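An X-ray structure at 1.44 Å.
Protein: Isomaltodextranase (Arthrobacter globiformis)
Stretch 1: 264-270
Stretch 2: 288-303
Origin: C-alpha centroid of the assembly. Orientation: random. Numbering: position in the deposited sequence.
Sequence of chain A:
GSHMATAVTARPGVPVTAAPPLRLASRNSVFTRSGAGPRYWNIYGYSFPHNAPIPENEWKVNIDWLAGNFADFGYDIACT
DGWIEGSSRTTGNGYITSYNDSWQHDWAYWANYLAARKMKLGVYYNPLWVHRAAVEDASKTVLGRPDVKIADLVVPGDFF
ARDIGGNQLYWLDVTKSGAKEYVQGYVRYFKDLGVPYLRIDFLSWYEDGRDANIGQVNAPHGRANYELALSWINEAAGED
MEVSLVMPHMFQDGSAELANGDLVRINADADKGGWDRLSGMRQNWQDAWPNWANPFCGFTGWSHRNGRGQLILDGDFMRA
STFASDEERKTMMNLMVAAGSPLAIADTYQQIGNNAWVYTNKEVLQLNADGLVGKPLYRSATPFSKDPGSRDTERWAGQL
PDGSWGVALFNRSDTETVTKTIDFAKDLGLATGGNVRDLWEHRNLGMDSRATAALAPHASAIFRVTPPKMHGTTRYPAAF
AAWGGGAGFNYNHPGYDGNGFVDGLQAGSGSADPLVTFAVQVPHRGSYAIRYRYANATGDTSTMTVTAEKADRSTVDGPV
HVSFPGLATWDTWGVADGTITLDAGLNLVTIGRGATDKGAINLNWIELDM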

ATOM      1  N   VAL A 264       4.294  -2.169  -0.022  1.00 12.51           N
ATOM      2  CA  VAL A 264       5.291  -2.762  -0.912  1.00 12.60           C
ATOM      3  C   VAL A 264       5.666  -1.810  -2.047  1.00 13.00           C
ATOM      4  O   VAL A 264       4.798  -1.227  -2.706  1.00 13.11           O
ATOM      5  CB  VAL A 264       4.847  -4.091  -1.544  1.00 13.13           C
ATOM      6  CG1 VAL A 264       4.873  -5.188  -0.486  1.00 13.43           C
ATOM      7  CG2 VAL A 264       3.484  -3.970  -2.235  1.00 13.79           C
ATOM      8  N   ARG A 265       6.966  -1.636  -2.265  1.00 11.98           N
ATOM      9  CA  ARG A 265       7.399  -0.901  -3.477  1.00 12.04           C
ATOM     10  C   ARG A 265       6.977  -1.623  -4.738  1.00 12.23           C
ATOM     11  O   ARG A 265       7.196  -2.828  -4.863  1.00 12.97           O
ATOM     12  CB  ARG A 265       8.910  -0.695  -3.467  1.00 12.69           C
ATOM     13  CG  ARG A 265       9.357   0.549  -2.723  1.00 12.58           C
ATOM     14  CD  ARG A 265       9.296   1.823  -3.596  1.00 12.12           C
ATOM     15  NE  ARG A 265      10.211   1.632  -4.721  1.00 12.59           N
ATOM     16  CZ  ARG A 265      11.542   1.628  -4.618  1.00 12.81           C
ATOM     17  NH1 ARG A 265      12.134   1.995  -3.493  1.00 12.77           N
ATOM     18  NH2 ARG A 265      12.283   1.222  -5.644  1.00 13.70           N
ATOM     19  N   ILE A 266       6.464  -0.848  -5.699  1.00 11.59           N
ATOM     20  CA  ILE A 266       5.994  -1.396  -6.964  1.00 11.84           C
ATOM     21  C   ILE A 266       6.755  -0.895  -8.188  1.00 11.41           C
ATOM     22  O   ILE A 266       6.353  -1.190  -9.320  1.00 11.53           O
ATOM     23  CB  ILE A 266       4.471  -1.214  -7.097  1.00 12.23           C
ATOM     24  CG1 ILE A 266       4.000   0.248  -6.950  1.00 12.73           C
ATOM     25  CG2 ILE A 266       3.765  -2.114  -6.089  1.00 12.39           C
ATOM     26  CD1 ILE A 266       4.623   1.258  -7.876  1.00 12.67           C
ATOM     27  N   ASN A 267       7.877  -0.223  -7.972  1.00 11.72           N
ATOM     28  CA  ASN A 267       8.662   0.394  -9.035  1.00 11.88           C
ATOM     29  C   ASN A 267      10.134   0.355  -8.734  1.00 12.20           C
ATOM     30  O   ASN A 267      10.514   0.182  -7.576  1.00 12.23           O
ATOM     31  CB  ASN A 267       8.231   1.839  -9.305  1.00 11.82           C
ATOM     32  CG  ASN A 267       8.366   2.763  -8.085  1.00 12.22           C
ATOM     33  OD1 ASN A 267       8.232   2.337  -6.923  1.00 12.38           O
ATOM     34  ND2 ASN A 267       8.514   4.053  -8.351  1.00 12.24           N
ATOM     35  N   ALA A 268      10.950   0.548  -9.765  1.00 12.05           N
ATOM     36  CA  ALA A 268      12.361   0.837  -9.578  1.00 12.99           C
ATOM     37  C   ALA A 268      12.544   2.146  -8.806  1.00 12.95           C
ATOM     38  O   ALA A 268      11.646   3.001  -8.800  1.00 13.10           O
ATOM     39  CB  ALA A 268      13.027   0.945 -10.946  1.00 13.23           C
ATOM     40  N   ASP A 269      13.700   2.324  -8.171  1.00 12.80           N
ATOM     41  CA  ASP A 269      13.948   3.510  -7.370  1.00 13.25           C
ATOM     42  C   ASP A 269      13.686   4.795  -8.167  1.00 13.20           C
ATOM     43  O   ASP A 269      13.976   4.877  -9.352  1.00 13.67           O
ATOM     44  CB  ASP A 269      15.410   3.576  -6.918  1.00 13.67           C
ATOM     45  CG  ASP A 269      15.808   2.495  -5.914  1.00 15.48           C
ATOM     46  OD1 ASP A 269      15.027   1.584  -5.575  1.00 14.42           O
ATOM     47  OD2 ASP A 269      16.978   2.541  -5.455  1.00 16.75           O
ATOM     48  N   ALA A 270      13.237   5.841  -7.477  1.00 13.25           N
ATOM     49  CA  ALA A 270      13.029   7.128  -8.131  1.00 12.47           C
ATOM     50  C   ALA A 270      14.293   7.635  -8.838  1.00 13.52           C
ATOM     51  O   ALA A 270      14.199   8.285  -9.883  1.00 13.15           O
ATOM     52  CB  ALA A 270      12.527   8.162  -7.124  1.00 12.68           C
ATOM     53  N   ALA A 288      11.336 -10.855 -11.194  1.00 15.75           N
ATOM     54  CA  ALA A 288      12.283 -10.501 -10.124  1.00 16.70           C
ATOM     55  C   ALA A 288      12.162  -9.015  -9.839  1.00 15.98           C
ATOM     56  O   ALA A 288      11.684  -8.219 -10.681  1.00 15.17           O
ATOM     57  CB  ALA A 288      13.685 -10.799 -10.544  1.00 17.80           C
ATOM     58  N   TRP A 289      12.642  -8.630  -8.660  1.00 13.91           N
ATOM     59  CA  TRP A 289      12.585  -7.250  -8.225  1.00 14.17           C
ATOM     60  C   TRP A 289      13.217  -6.325  -9.262  1.00 13.90           C
ATOM     61  O   TRP A 289      14.320  -6.602  -9.737  1.00 13.79           O
ATOM     62  CB  TRP A 289      13.375  -7.057  -6.923  1.00 13.47           C
ATOM     63  CG  TRP A 289      13.708  -5.619  -6.710  1.00 13.14           C
ATOM     64  CD1 TRP A 289      14.900  -5.009  -6.952  1.00 13.88           C
ATOM     65  CD2 TRP A 289      12.786  -4.588  -6.351  1.00 12.41           C
ATOM     66  NE1 TRP A 289      14.791  -3.653  -6.754  1.00 13.78           N
ATOM     67  CE2 TRP A 289      13.496  -3.373  -6.394  1.00 13.09           C
ATOM     68  CE3 TRP A 289      11.433  -4.569  -6.014  1.00 12.42           C
ATOM     69  CZ2 TRP A 289      12.906  -2.154  -6.072  1.00 12.89           C
ATOM     70  CZ3 TRP A 289      10.833  -3.338  -5.679  1.00 12.41           C
ATOM     71  CH2 TRP A 289      11.593  -2.157  -5.722  1.00 12.70           C
ATOM     72  N   PRO A 290      12.557  -5.205  -9.601  1.00 13.89           N
ATOM     73  CA  PRO A 290      11.164  -4.883  -9.422  1.00 13.61           C
ATOM     74  C   PRO A 290      10.379  -5.454 -10.607  1.00 13.74           C
ATOM     75  O   PRO A 290      10.846  -5.369 -11.755  1.00 13.53           O
ATOM     76  CB  PRO A 290      11.157  -3.354  -9.447  1.00 14.59           C
ATOM     77  CG  PRO A 290      12.234  -3.030 -10.432  1.00 14.17           C
ATOM     78  CD  PRO A 290      13.284  -4.125 -10.288  1.00 14.52           C
ATOM     79  N   ASN A 291       9.199  -6.006 -10.359  1.00 12.68           N
ATOM     80  CA  ASN A 291       8.522  -6.700 -11.462  1.00 12.58           C
ATOM     81  C   ASN A 291       8.285  -5.706 -12.605  1.00 12.88           C
ATOM     82  O   ASN A 291       8.492  -6.033 -13.776  1.00 13.53           O
ATOM     83  CB  ASN A 291       7.227  -7.347 -11.008  1.00 13.10           C
ATOM     84  CG  ASN A 291       7.455  -8.347  -9.921  1.00 13.84           C
ATOM     85  OD1 ASN A 291       7.976  -9.462 -10.185  1.00 16.60           O
ATOM     86  ND2 ASN A 291       7.137  -7.970  -8.711  1.00 11.73           N
ATOM     87  N   TRP A 292       7.778  -4.537 -12.237  1.00 12.46           N
ATOM     88  CA  TRP A 292       7.639  -3.426 -13.184  1.00 12.30           C
ATOM     89  C   TRP A 292       8.571  -2.282 -12.801  1.00 12.27           C
ATOM     90  O   TRP A 292       8.803  -2.013 -11.607  1.00 12.15           O
ATOM     91  CB  TRP A 292       6.192  -2.932 -13.225  1.00 12.46           C
ATOM     92  CG  TRP A 292       5.232  -3.881 -13.868  1.00 12.46           C
ATOM     93  CD1 TRP A 292       4.991  -4.014 -15.207  1.00 13.18           C
ATOM     94  CD2 TRP A 292       4.372  -4.821 -13.214  1.00 12.41           C
ATOM     95  NE1 TRP A 292       4.035  -4.971 -15.428  1.00 13.28           N
ATOM     96  CE2 TRP A 292       3.650  -5.496 -14.225  1.00 12.81           C
ATOM     97  CE3 TRP A 292       4.151  -5.180 -11.881  1.00 13.07           C
ATOM     98  CZ2 TRP A 292       2.714  -6.484 -13.928  1.00 12.76           C
ATOM     99  CZ3 TRP A 292       3.233  -6.180 -11.594  1.00 14.29           C
ATOM    100  CH2 TRP A 292       2.535  -6.827 -12.601  1.00 14.00           C
ATOM    101  N   ALA A 293       9.122  -1.580 -13.800  1.00 12.51           N
ATOM    102  CA  ALA A 293      10.097  -0.533 -13.534  1.00 12.40           C
ATOM    103  C   ALA A 293       9.475   0.802 -13.161  1.00 12.12           C
ATOM    104  O   ALA A 293       9.920   1.450 -12.232  1.00 12.75           O
ATOM    105  CB  ALA A 293      11.034  -0.342 -14.719  1.00 13.03           C
ATOM    106  N   ASN A 294       8.456   1.227 -13.909  1.00 12.08           N
ATOM    107  CA  ASN A 294       7.839   2.531 -13.668  1.00 12.24           C
ATOM    108  C   ASN A 294       6.551   2.351 -12.880  1.00 11.92           C
ATOM    109  O   ASN A 294       5.900   1.285 -12.953  1.00 12.66           O
ATOM    110  CB  ASN A 294       7.617   3.313 -14.982  1.00 12.46           C
ATOM    111  CG  ASN A 294       6.620   2.657 -15.906  1.00 12.24           C
ATOM    112  OD1 ASN A 294       6.997   2.010 -16.920  1.00 15.51           O
ATOM    113  ND2 ASN A 294       5.377   2.764 -15.590  1.00 11.27           N
ATOM    114  N   PRO A 295       6.174   3.361 -12.077  1.00 11.20           N
ATOM    115  CA  PRO A 295       5.002   3.201 -11.200  1.00 11.80           C
ATOM    116  C   PRO A 295       3.660   3.216 -11.917  1.00 11.70           C
ATOM    117  O   PRO A 295       2.706   2.629 -11.404  1.00 12.01           O
ATOM    118  CB  PRO A 295       5.158   4.335 -10.187  1.00 11.14           C
ATOM    119  CG  PRO A 295       5.994   5.372 -10.923  1.00 11.23           C
ATOM    120  CD  PRO A 295       6.975   4.546 -11.710  1.00 11.35           C
ATOM    121  N   PHE A 296       3.553   3.811 -13.114  1.00 11.44           N
ATOM    122  CA  PHE A 296       2.309   3.631 -13.836  1.00 12.17           C
ATOM    123  C   PHE A 296       2.038   2.145 -14.003  1.00 12.16           C
ATOM    124  O   PHE A 296       0.925   1.671 -13.724  1.00 13.06           O
ATOM    125  CB  PHE A 296       2.313   4.317 -15.195  1.00 12.25           C
ATOM    126  CG  PHE A 296       1.899   5.760 -15.164  1.00 12.25           C
ATOM    127  CD1 PHE A 296       0.548   6.092 -15.043  1.00 11.79           C
ATOM    128  CD2 PHE A 296       2.812   6.784 -15.295  1.00 12.56           C
ATOM    129  CE1 PHE A 296       0.148   7.417 -15.025  1.00 12.28           C
ATOM    130  CE2 PHE A 296       2.417   8.098 -15.291  1.00 12.60           C
ATOM    131  CZ  PHE A 296       1.068   8.427 -15.159  1.00 12.21           C
ATOM    132  N   CYS A 297       3.038   1.391 -14.448  1.00 12.18           N
ATOM    133  CA  CYS A 297       2.860  -0.038 -14.677  1.00 12.45           C
ATOM    134  C   CYS A 297       2.834  -0.807 -13.359  1.00 11.97           C
ATOM    135  O   CYS A 297       2.062  -1.767 -13.224  1.00 12.71           O
ATOM    136  CB  CYS A 297       3.970  -0.603 -15.543  1.00 12.50           C
ATOM    137  SG  CYS A 297       3.899  -0.031 -17.267  1.00 14.35           S
ATOM    138  N   GLY A 298       3.674  -0.445 -12.395  1.00 10.94           N
ATOM    139  CA  GLY A 298       3.690  -1.176 -11.143  1.00 11.87           C
ATOM    140  C   GLY A 298       2.424  -1.021 -10.313  1.00 11.82           C
ATOM    141  O   GLY A 298       1.925  -1.997  -9.718  1.00 12.67           O
ATOM    142  N   PHE A 299       1.898   0.194 -10.203  1.00 11.21           N
ATOM    143  CA  PHE A 299       0.645   0.393  -9.499  1.00 11.64           C
ATOM    144  C   PHE A 299      -0.442  -0.398 -10.216  1.00 11.78           C
ATOM    145  O   PHE A 299      -1.262  -1.075  -9.567  1.00 12.81           O
ATOM    146  CB  PHE A 299       0.232   1.867  -9.487  1.00 11.55           C
ATOM    147  CG  PHE A 299       0.951   2.742  -8.473  1.00 11.80           C
ATOM    148  CD1 PHE A 299       1.113   2.366  -7.141  1.00 11.76           C
ATOM    149  CD2 PHE A 299       1.400   4.006  -8.851  1.00 12.03           C
ATOM    150  CE1 PHE A 299       1.701   3.219  -6.219  1.00 11.62           C
ATOM    151  CE2 PHE A 299       1.994   4.852  -7.940  1.00 11.58           C
ATOM    152  CZ  PHE A 299       2.142   4.459  -6.620  1.00 11.67           C
ATOM    153  N   THR A 300      -0.492  -0.291 -11.551  1.00 12.32           N
ATOM    154  CA  THR A 300      -1.519  -1.006 -12.323  1.00 12.88           C
ATOM    155  C   THR A 300      -1.403  -2.522 -12.119  1.00 12.76           C
ATOM    156  O   THR A 300      -2.393  -3.224 -11.874  1.00 12.96           O
ATOM    157  CB  THR A 300      -1.426  -0.633 -13.794  1.00 13.23           C
ATOM    158  OG1 THR A 300      -1.663   0.775 -13.941  1.00 12.97           O
ATOM    159  CG2 THR A 300      -2.429  -1.390 -14.646  1.00 12.92           C
ATOM    160  N   GLY A 301      -0.189  -3.021 -12.205  1.00 12.14           N
ATOM    161  CA  GLY A 301       0.099  -4.460 -12.135  1.00 12.55           C
ATOM    162  C   GLY A 301      -0.096  -5.117 -10.793  1.00 12.89           C
ATOM    163  O   GLY A 301      -0.428  -6.305 -10.749  1.00 13.96           O
ATOM    164  N   TRP A 302       0.077  -4.353  -9.705  1.00 13.22           N
ATOM    165  CA  TRP A 302      -0.086  -4.881  -8.350  1.00 13.00           C
ATOM    166  C   TRP A 302      -1.419  -4.460  -7.747  1.00 13.08           C
ATOM    167  O   TRP A 302      -1.688  -4.791  -6.591  1.00 14.23           O
ATOM    168  CB  TRP A 302       1.103  -4.441  -7.468  1.00 12.99           C
ATOM    169  CG  TRP A 302       2.307  -5.292  -7.685  1.00 13.52           C
ATOM    170  CD1 TRP A 302       3.512  -4.934  -8.204  1.00 13.30           C
ATOM    171  CD2 TRP A 302       2.406  -6.689  -7.366  1.00 13.29           C
ATOM    172  NE1 TRP A 302       4.353  -6.009  -8.217  1.00 14.07           N
ATOM    173  CE2 TRP A 302       3.697  -7.105  -7.709  1.00 13.58           C
ATOM    174  CE3 TRP A 302       1.516  -7.626  -6.800  1.00 13.69           C
ATOM    175  CZ2 TRP A 302       4.123  -8.424  -7.550  1.00 14.47           C
ATOM    176  CZ3 TRP A 302       1.940  -8.903  -6.616  1.00 14.75           C
ATOM    177  CH2 TRP A 302       3.230  -9.313  -6.984  1.00 14.09           C
ATOM    178  N   SER A 303      -2.280  -3.788  -8.521  1.00 13.26           N
ATOM    179  CA  SER A 303      -3.521  -3.264  -7.987  1.00 13.05           C
ATOM    180  C   SER A 303      -4.477  -4.313  -7.427  1.00 13.29           C
ATOM    181  O   SER A 303      -5.259  -3.995  -6.547  1.00 14.21           O
ATOM    182  CB  SER A 303      -4.249  -2.394  -9.016  1.00 12.83           C
ATOM    183  OG  SER A 303      -4.630  -3.109 -10.172  1.00 13.06           O
TER
HETATM  184  O   HOH W   1       6.666  -4.028  -9.587  1.00 12.77           O

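How does the end of a strand meet a helix and the loop before it? Stretch 1 leaves its strand after Arg265 and runs as a loop past residues 288-294 and the helix that begins at Pro295. The backbones come closest at two places, Ile266 beside Gly298 and Ala268 beside Ala293, with CA atoms 4.8 Å apart in each pair. Val264 lies too far back to touch stretch 2, so contact begins with Arg265, whose NH2 lies 3.4 Å from Trp289 CH2, at the edge of the indole. That guanidinium is held within its own stretch: NE donates to Asn267 OD1 (3.0 Å), and NH2 donates to Asn267 O (2.8 Å) and forms a salt bridge with Asp269 OD1 (2.8 Å).

What does Ile266 find on the helix? Its side chain points toward stretch 2 and meets three residues there. CD1 sits over one face of the Phe299 ring, 3.9 Å from its centroid in a CH-pi contact, and is also 3.9 Å from Pro295 CB. CG2 packs 3.5 Å from Trp302 CD1. These are apolar contacts, and Ile266 has the largest area covered by the other stretch of any residue here.

Why can the backbone of Ile266 come so near the helix? Gly298 has no side chain, and an ideal CB there would lie 1.8 Å from Ile266 O, a clash. Instead, Gly298 CA approaches Ile266 O at 3.2 Å in a CA-H...O contact. The same carbonyl accepts a hydrogen bond from a water (Ile266 O to water O, 2.9 Å). This water in turn accepts one from Trp292 N, 2.9 Å from its O, and so links the two backbones. Ile266 O and Trp292 O, 3.5 Å apart, are both acceptors and cannot bond directly.

How is Asn267 accommodated? Its CA makes a CA-H...O contact with Trp292 O at 3.5 Å, while its CB lies 3.4 Å from Ala293 O. Asn267 O, already taken up by Arg265, also lies 3.2 Å from Trp289 CH2. Asn267 N is less well served: the contact buries it without a hydrogen-bonding partner.

What fastens the far end of the contact? Ala268 N donates to Ala293 O at 2.8 Å, the one direct hydrogen bond between the stretches. Beside it, Ala268 CB packs 4.1 Å from Pro290 CG, on the proline that follows a cis peptide bond. Asp269 adds little, its OD1 reaching the edge of the indole 4.3 Å from Trp289 CZ2, and Ala270 turns away.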